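Local coordinates for protein arylsulfatase (Pseudoalteromonas sp. MB47, PDB 7AJ0) that hydrolyses sulfate esters of the algal polysaccharide fucoidan, probably in exo fashion, as a calcium-binding, hexameric sulfatase, at residues A[464-468]-A[478-482]; A[95-99]-A[376-380]; A[67-71]-A[87-93]. All blocks are in the same frame, centred on the assembly; numbering follows the deposited sequence.

Interaction 1 (A[464-468]-A[478-482])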
loop_
_atom_site.group_PDB
_atom_site.type_symbol
_atom_site.label_atom_id
_atom_site.label_comp_id
_atom_site.label_asym_id
_atom_site.label_seq_id
_atom_site.Cartn_x
_atom_site.Cartn_y
_atom_site.Cartn_z
ATOM N N ALA A 464 2.458 4.374 21.328
ATOM C CA ALA A 464 1.239 4.192 22.100
ATOM C C ALA A 464 0.501 2.939 21.653
ATOM O O ALA A 464 0.448 2.644 20.452
ATOM C CB ALA A 464 0.309 5.409 21.951
ATOM N N PRO A 465 -0.073 2.181 22.588
ATOM C CA PRO A 465 -0.965 1.087 22.187
ATOM C C PRO A 465 -2.112 1.615 21.342
ATOM O O PRO A 465 -2.604 2.726 21.548
ATOM C CB PRO A 465 -1.464 0.522 23.522
ATOM C CG PRO A 465 -0.427 0.910 24.511
ATOM C CD PRO A 465 0.101 2.241 24.053
ATOM N N TRP A 466 -2.532 0.808 20.374
ATOM C CA TRP A 466 -3.677 1.177 19.553
ATOM C C TRP A 466 -4.951 1.070 20.381
ATOM O O TRP A 466 -5.114 0.145 21.180
ATOM C CB TRP A 466 -3.777 0.279 18.323
ATOM C CG TRP A 466 -2.648 0.435 17.353
ATOM C CD1 TRP A 466 -1.413 0.953 17.606
ATOM C CD2 TRP A 466 -2.656 0.072 15.969
ATOM N NE1 TRP A 466 -0.648 0.930 16.466
ATOM C CE2 TRP A 466 -1.388 0.394 15.446
ATOM C CE3 TRP A 466 -3.610 -0.495 15.122
ATOM C CZ2 TRP A 466 -1.051 0.168 14.114
ATOM C CZ3 TRP A 466 -3.275 -0.719 13.799
ATOM C CH2 TRP A 466 -2.005 -0.387 13.308
ATOM N N VAL A 467 -5.856 2.028 20.191
ATOM C CA VAL A 467 -7.107 2.073 20.934
ATOM C C VAL A 467 -8.248 2.321 19.961
ATOM O O VAL A 467 -8.182 3.240 19.136
ATOM C CB VAL A 467 -7.093 3.156 22.029
ATOM C CG1 VAL A 467 -8.439 3.205 22.731
ATOM C CG2 VAL A 467 -5.975 2.889 23.026
ATOM N N PHE A 468 -9.285 1.493 20.053
ATOM C CA PHE A 468 -10.520 1.667 19.307
ATOM C C PHE A 468 -11.677 1.712 20.295
ATOM O O PHE A 468 -11.829 0.798 21.113
ATOM C CB PHE A 468 -10.752 0.520 18.316
ATOM C CG PHE A 468 -9.636 0.321 17.334
ATOM C CD1 PHE A 468 -8.559 -0.492 17.645
ATOM C CD2 PHE A 468 -9.674 0.931 16.092
ATOM C CE1 PHE A 468 -7.533 -0.682 16.741
ATOM C CE2 PHE A 468 -8.652 0.744 15.182
ATOM C CZ PHE A 468 -7.580 -0.064 15.507
ATOM N N ALA A 478 -9.441 2.624 12.023
ATOM C CA ALA A 478 -8.293 3.493 12.253
ATOM C C ALA A 478 -8.193 3.822 13.736
ATOM O O ALA A 478 -9.149 4.327 14.330
ATOM C CB ALA A 478 -8.397 4.779 11.421
ATOM N N SER A 479 -7.029 3.550 14.317
ATOM C CA SER A 479 -6.831 3.727 15.747
ATOM C C SER A 479 -6.657 5.196 16.104
ATOM O O SER A 479 -6.029 5.961 15.367
ATOM C CB SER A 479 -5.606 2.935 16.207
ATOM O OG SER A 479 -5.182 3.360 17.489
ATOM N N THR A 480 -7.224 5.584 17.250
ATOM C CA THR A 480 -7.033 6.915 17.808
ATOM C C THR A 480 -6.114 6.920 19.022
ATOM O O THR A 480 -5.792 7.999 19.530
ATOM C CB THR A 480 -8.384 7.533 18.199
ATOM O OG1 THR A 480 -9.055 6.677 19.131
ATOM C CG2 THR A 480 -9.257 7.727 16.964
ATOM N N GLY A 481 -5.698 5.750 19.499
ATOM C CA GLY A 481 -4.720 5.686 20.572
ATOM C C GLY A 481 -5.106 6.523 21.771
ATOM O O GLY A 481 -6.226 6.434 22.292
ATOM N N HIS A 482 -4.163 7.355 22.215
ATOM C CA HIS A 482 -4.319 8.150 23.423
ATOM C C HIS A 482 -5.192 9.382 23.235
ATOM O O HIS A 482 -5.478 10.069 24.222
ATOM C CB HIS A 482 -2.940 8.605 23.914
ATOM C CG HIS A 482 -2.435 9.833 23.216
ATOM N ND1 HIS A 482 -2.221 9.882 21.855
ATOM C CD2 HIS A 482 -2.120 11.062 23.691
ATOM C CE1 HIS A 482 -1.791 11.087 21.522
ATOM N NE2 HIS A 482 -1.719 11.821 22.617
#
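Ser479 is the side chain to look at first. In its t rotamer (chi1 164°) it brings OG within 3.1 Å of Val467 N and accepts that hydrogen bond; Gly481 N also gives OG a weak one, and Asp454 O of the second subunit is its strongest polar partner. One step on, Thr480 N donates to Val467 O at 3.2 Å. Both backbone groups of Val467 facing away from strand 437-440 are met without the loop becoming another strand: the segments run 128° apart. Phe468, chi1 m and chi2 near 90°, sets its ring against Ser479 CB, an off-centre CH-pi contact with CB 4.1 Å from the ring centroid. Val467 is t, with CB 3.4 Å from Gly481 O. The indole of Trp466, m like Phe468, reaches Ser456 O of the second subunit through NE1. On its other side the strand pairs with His440 and Lys438: within this chain it is outermost in the four-stranded antiparallel sheet of the sulfatase C-terminal subdomain, flanked by a loop at a subunit interface.

Interaction 2 (A[95-99]-A[376-380]); sequences SMYSQ and DLTDI
Start at Ser95, where the chain turns a corner (phi/psi -132°/52°) before running extended through Met96 (-93°/139°) and Tyr97 (-129°/144°). Met96 takes chi angles t, p, t, which carry CE against the first turn of helix 377-387: CE lies 3.3 Å from Ile380 CD1, 4.1 Å from Leu377 CD2 and 3.8 Å from Asp376 O. Tyr97 sets the register, its CA 4.8 Å from the CA of Asp376. Its O accepts a weak, bent hydrogen bond from Leu377 N (3.1 Å, 126°) and a CA-H...O contact from Asp376 CA (3.5 Å). With chi1 m the phenol leads off to Glu350. Ser98 follows, its CA 5.5 Å from that of Leu377; chi1 p lets OG donate to Gln99 O (3.1 Å), while CB meets Leu377 CD1 at 3.5 Å. Gln99 (m, m) brings NE2 no nearer than 4.3 Å to Asp376 OD1.

Facing this is a helix N-terminus closed by a capping box. Asp376, extended (-127°/161°) and chi1 t, is the N-cap: OD1 accepts from Thr378 N (3.0 Å), and Asp379 OD2 accepts from Asp376 N (2.9 Å). From Leu377 (m, t) to Ile380 (m, t) the backbone is helical, near -65°/-30°.

So the end of strand 91-97 meets the N-terminus of helix 377-387 within the sulfatase domain, with the Ser98 side chain about 8 Å from the bound calcium. Helix 102-111, opening with the calcium ligand Cys102, packs on Ser98 and Leu377. Strand 354-360 flanks Met96 and Ser98; strand 420-425 packs on Tyr97 and Asp376.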
loop_
_atom_site.group_PDB
_atom_site.type_symbol
_atom_site.label_atom_id
_atom_site.label_comp_id
_atom_site.label_asym_id
_atom_site.label_seq_id
_atom_site.Cartn_x
_atom_site.Cartn_y
_atom_site.Cartn_z
ATOM N N SER A 95 -21.289 -9.064 22.986
ATOM C CA SER A 95 -19.875 -8.927 23.335
ATOM C C SER A 95 -19.364 -10.208 23.985
ATOM O O SER A 95 -18.775 -10.207 25.069
ATOM C CB SER A 95 -19.648 -7.720 24.243
ATOM O OG SER A 95 -19.644 -6.520 23.488
ATOM N N MET A 96 -19.598 -11.327 23.311
ATOM C CA MET A 96 -19.076 -12.626 23.718
ATOM C C MET A 96 -17.756 -12.868 23.001
ATOM O O MET A 96 -17.618 -12.558 21.813
ATOM C CB MET A 96 -20.085 -13.723 23.383
ATOM C CG MET A 96 -19.621 -15.140 23.653
ATOM S SD MET A 96 -19.422 -15.531 25.390
ATOM C CE MET A 96 -19.535 -17.312 25.302
ATOM N N TYR A 97 -16.783 -13.422 23.724
ATOM C CA TYR A 97 -15.419 -13.505 23.227
ATOM C C TYR A 97 -14.867 -14.915 23.330
ATOM O O TYR A 97 -15.161 -15.648 24.279
ATOM C CB TYR A 97 -14.496 -12.533 23.991
ATOM C CG TYR A 97 -14.627 -11.118 23.499
ATOM C CD1 TYR A 97 -13.925 -10.689 22.382
ATOM C CD2 TYR A 97 -15.468 -10.216 24.131
ATOM C CE1 TYR A 97 -14.052 -9.399 21.913
ATOM C CE2 TYR A 97 -15.598 -8.925 23.672
ATOM C CZ TYR A 97 -14.887 -8.520 22.561
ATOM O OH TYR A 97 -15.015 -7.235 22.095
ATOM N N SER A 98 -14.055 -15.277 22.332
ATOM C CA SER A 98 -13.391 -16.571 22.280
ATOM C C SER A 98 -11.891 -16.363 22.126
ATOM O O SER A 98 -11.409 -15.227 22.197
ATOM C CB SER A 98 -13.933 -17.398 21.118
ATOM O OG SER A 98 -13.580 -16.808 19.877
ATOM N N GLN A 99 -11.150 -17.432 21.900
ATOM C CA GLN A 99 -9.753 -17.342 21.487
ATOM C C GLN A 99 -9.676 -17.271 19.971
ATOM O O GLN A 99 -10.658 -17.513 19.268
ATOM C CB GLN A 99 -8.975 -18.532 22.030
ATOM C CG GLN A 99 -9.124 -18.716 23.530
ATOM C CD GLN A 99 -8.659 -17.505 24.313
ATOM O OE1 GLN A 99 -7.494 -17.110 24.238
ATOM N NE2 GLN A 99 -9.573 -16.900 25.063
ATOM N N ASP A 376 -16.884 -14.432 28.249
ATOM C CA ASP A 376 -15.780 -15.210 27.704
ATOM C C ASP A 376 -16.202 -16.670 27.607
ATOM O O ASP A 376 -17.159 -17.102 28.251
ATOM C CB ASP A 376 -14.532 -15.061 28.598
ATOM C CG ASP A 376 -13.247 -15.483 27.908
ATOM O OD1 ASP A 376 -13.134 -16.658 27.498
ATOM O OD2 ASP A 376 -12.340 -14.632 27.783
ATOM N N LEU A 377 -15.478 -17.436 26.786
ATOM C CA LEU A 377 -15.711 -18.877 26.751
ATOM C C LEU A 377 -15.370 -19.528 28.088
ATOM O O LEU A 377 -16.019 -20.502 28.488
ATOM C CB LEU A 377 -14.894 -19.533 25.639
ATOM C CG LEU A 377 -15.439 -19.455 24.213
ATOM C CD1 LEU A 377 -14.466 -20.140 23.257
ATOM C CD2 LEU A 377 -16.822 -20.072 24.103
ATOM N N THR A 378 -14.353 -19.021 28.787
ATOM C CA THR A 378 -14.051 -19.544 30.112
ATOM C C THR A 378 -15.178 -19.268 31.101
ATOM O O THR A 378 -15.274 -19.958 32.121
ATOM C CB THR A 378 -12.748 -18.948 30.646
ATOM O OG1 THR A 378 -12.858 -17.519 30.697
ATOM C CG2 THR A 378 -11.575 -19.337 29.760
ATOM N N ASP A 379 -16.029 -18.277 30.821
ATOM C CA ASP A 379 -17.151 -17.995 31.708
ATOM C C ASP A 379 -18.230 -19.067 31.605
ATOM O O ASP A 379 -18.953 -19.311 32.577
ATOM C CB ASP A 379 -17.738 -16.618 31.394
ATOM C CG ASP A 379 -16.756 -15.490 31.663
ATOM O OD1 ASP A 379 -15.754 -15.727 32.369
ATOM O OD2 ASP A 379 -16.993 -14.363 31.174
ATOM N N ILE A 380 -18.364 -19.707 30.442
ATOM C CA ILE A 380 -19.284 -20.834 30.325
ATOM C C ILE A 380 -18.825 -21.973 31.226
ATOM O O ILE A 380 -19.627 -22.603 31.926
ATOM C CB ILE A 380 -19.398 -21.287 28.859
ATOM C CG1 ILE A 380 -19.939 -20.148 27.992
ATOM C CG2 ILE A 380 -20.296 -22.515 28.754
ATOM C CD1 ILE A 380 -19.792 -20.383 26.497
#

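Interaction 3 (A[67-71]-A[87-93]); sequences PGVYG and ANEGLRL
This is a buried contact made mainly by side chains and built on an arginine lying over a tyrosine ring, where the loop after strand 53-59 folds back on the end of helix 81-88 and the start of strand 91-97. The first segment is a tight 3-10 turn, Gly68 to Tyr70, with Tyr70 N bonded to Pro67 O and Gly71 N to Gly68 O (both 3.0 Å); Gly71 leaves it at phi/psi 108°/13°. The second ends its helix at Asn88, turns through Glu89 and Gly90 (-147°/-141°) and becomes extended from Leu91 to Leu93. The two backbones stay well apart, with CA-CA distances of 7.3 Å for Val69 and Ala87 and 8.7 Å for Tyr70 and Arg92.

Strands 53-59 and 91-97 run parallel in the large mixed sheet, so these segments belong to a beta-alpha-beta crossover of the alkaline phosphatase-like sulfatase fold, with strands 318-324 and 354-360 lying between. Tyr70, chi1 m and chi2 -89°, sends OH to donate to Leu93 O at 2.7 Å. Arg92 is t, t, p, with chi4 87°: its CD sits 3.8 Å from the Tyr70 ring centroid as a CH-pi contact, and its CZ 5.0 Å from that centroid, 14° off the normal, a cation-pi interaction. Val69 O lies over the guanidinium face, 3.4 Å from Arg92 CZ. Val69, chi1 p, directs CG1 to Ala87 CB (3.8 Å) and CG2 to Asn88 OD1 (3.5 Å). Gly357 N also bonds Tyr70 OH, Trp64 meets the Tyr70 ring edge-to-face, and Gly68 of the third subunit packs on Arg92.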
loop_
_atom_site.group_PDB
_atom_site.type_symbol
_atom_site.label_atom_id
_atom_site.label_comp_id
_atom_site.label_asym_id
_atom_site.label_seq_id
_atom_site.Cartn_x
_atom_site.Cartn_y
_atom_site.Cartn_z
ATOM N N PRO A 67 -25.594 -15.772 11.967
ATOM C CA PRO A 67 -27.036 -15.922 12.199
ATOM C C PRO A 67 -27.800 -14.671 11.796
ATOM O O PRO A 67 -27.304 -13.547 11.902
ATOM C CB PRO A 67 -27.139 -16.170 13.711
ATOM C CG PRO A 67 -25.755 -16.535 14.151
ATOM C CD PRO A 67 -24.826 -15.808 13.225
ATOM N N GLY A 68 -29.035 -14.881 11.336
ATOM C CA GLY A 68 -29.844 -13.762 10.883
ATOM C C GLY A 68 -30.088 -12.733 11.969
ATOM O O GLY A 68 -30.118 -11.529 11.703
ATOM N N VAL A 69 -30.265 -13.189 13.211
ATOM C CA VAL A 69 -30.536 -12.280 14.318
ATOM C C VAL A 69 -29.329 -11.434 14.686
ATOM O O VAL A 69 -29.478 -10.452 15.423
ATOM C CB VAL A 69 -31.045 -13.097 15.525
ATOM C CG1 VAL A 69 -29.910 -13.888 16.155
ATOM C CG2 VAL A 69 -31.704 -12.188 16.541
ATOM N N TYR A 70 -28.144 -11.776 14.185
ATOM C CA TYR A 70 -26.955 -10.954 14.354
ATOM C C TYR A 70 -26.673 -10.064 13.148
ATOM O O TYR A 70 -25.667 -9.348 13.148
ATOM C CB TYR A 70 -25.727 -11.833 14.616
ATOM C CG TYR A 70 -25.538 -12.251 16.055
ATOM C CD1 TYR A 70 -24.816 -11.459 16.937
ATOM C CD2 TYR A 70 -26.063 -13.445 16.525
ATOM C CE1 TYR A 70 -24.632 -11.840 18.249
ATOM C CE2 TYR A 70 -25.885 -13.835 17.837
ATOM C CZ TYR A 70 -25.168 -13.030 18.693
ATOM O OH TYR A 70 -24.988 -13.415 19.999
ATOM N N GLY A 71 -27.518 -10.103 12.124
ATOM C CA GLY A 71 -27.328 -9.296 10.940
ATOM C C GLY A 71 -26.901 -10.042 9.696
ATOM O O GLY A 71 -26.486 -9.399 8.724
ATOM N N ALA A 87 -32.510 -16.962 20.219
ATOM C CA ALA A 87 -32.090 -15.632 20.645
ATOM C C ALA A 87 -33.288 -14.759 21.004
ATOM O O ALA A 87 -33.279 -14.068 22.027
ATOM C CB ALA A 87 -31.258 -14.972 19.543
ATOM N N ASN A 88 -34.327 -14.770 20.166
ATOM C CA ASN A 88 -35.462 -13.883 20.402
ATOM C C ASN A 88 -36.279 -14.319 21.611
ATOM O O ASN A 88 -36.913 -13.481 22.263
ATOM C CB ASN A 88 -36.345 -13.822 19.156
ATOM C CG ASN A 88 -35.663 -13.125 17.993
ATOM O OD1 ASN A 88 -34.801 -12.267 18.188
ATOM N ND2 ASN A 88 -36.048 -13.489 16.777
ATOM N N GLU A 89 -36.285 -15.610 21.923
ATOM C CA GLU A 89 -36.941 -16.118 23.120
ATOM C C GLU A 89 -35.975 -16.266 24.285
ATOM O O GLU A 89 -36.327 -16.875 25.300
ATOM C CB GLU A 89 -37.615 -17.456 22.814
ATOM C CG GLU A 89 -38.803 -17.312 21.883
ATOM C CD GLU A 89 -39.214 -18.619 21.247
ATOM O OE1 GLU A 89 -38.670 -19.675 21.635
ATOM O OE2 GLU A 89 -40.081 -18.586 20.350
ATOM N N GLY A 90 -34.774 -15.717 24.162
ATOM C CA GLY A 90 -33.782 -15.773 25.228
ATOM C C GLY A 90 -32.932 -14.534 25.235
ATOM O O GLY A 90 -33.431 -13.426 24.991
ATOM N N LEU A 91 -31.641 -14.708 25.498
ATOM C CA LEU A 91 -30.701 -13.605 25.660
ATOM C C LEU A 91 -29.644 -13.691 24.569
ATOM O O LEU A 91 -28.985 -14.725 24.419
ATOM C CB LEU A 91 -30.058 -13.652 27.047
ATOM C CG LEU A 91 -28.822 -12.796 27.311
ATOM C CD1 LEU A 91 -29.132 -11.323 27.175
ATOM C CD2 LEU A 91 -28.269 -13.099 28.703
ATOM N N ARG A 92 -29.487 -12.609 23.813
ATOM C CA ARG A 92 -28.464 -12.517 22.781
ATOM C C ARG A 92 -27.328 -11.640 23.294
ATOM O O ARG A 92 -27.543 -10.469 23.626
ATOM C CB ARG A 92 -29.040 -11.953 21.484
ATOM C CG ARG A 92 -28.016 -11.836 20.367
ATOM C CD ARG A 92 -28.679 -11.663 19.013
ATOM N NE ARG A 92 -29.393 -10.395 18.893
ATOM C CZ ARG A 92 -28.835 -9.252 18.501
ATOM N NH1 ARG A 92 -27.544 -9.206 18.199
ATOM N NH2 ARG A 92 -29.569 -8.152 18.416
ATOM N N LEU A 93 -26.129 -12.209 23.364
ATOM C CA LEU A 93 -24.943 -11.505 23.833
ATOM C C LEU A 93 -24.180 -10.964 22.631
ATOM O O LEU A 93 -23.813 -11.725 21.729
ATOM C CB LEU A 93 -24.055 -12.435 24.656
ATOM C CG LEU A 93 -24.664 -12.975 25.948
ATOM C CD1 LEU A 93 -23.719 -13.971 26.598
ATOM C CD2 LEU A 93 -24.985 -11.845 26.909
#

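Overall arrangement
Along the chain interaction 3 comes first, then interaction 2, then interaction 1. Interactions 3 and 2 occupy successive parts of strand 91-97, their centres 16 Å apart, and tie that strand of the large mixed sheet first to the loop after strand 53-59 and then to the start of helix 377-387, near the calcium site. Interaction 1 lies at the outermost strand of the separate four-stranded C-terminal sheet and the loop after it, its centre 24 Å from that of interaction 2 (nearest atoms about 9 Å) and 30 Å from that of interaction 3. Interaction 2 faces this sheet through strand 420-425. Interactions 1 and 3 both touch the third subunit, and interaction 1 the second too.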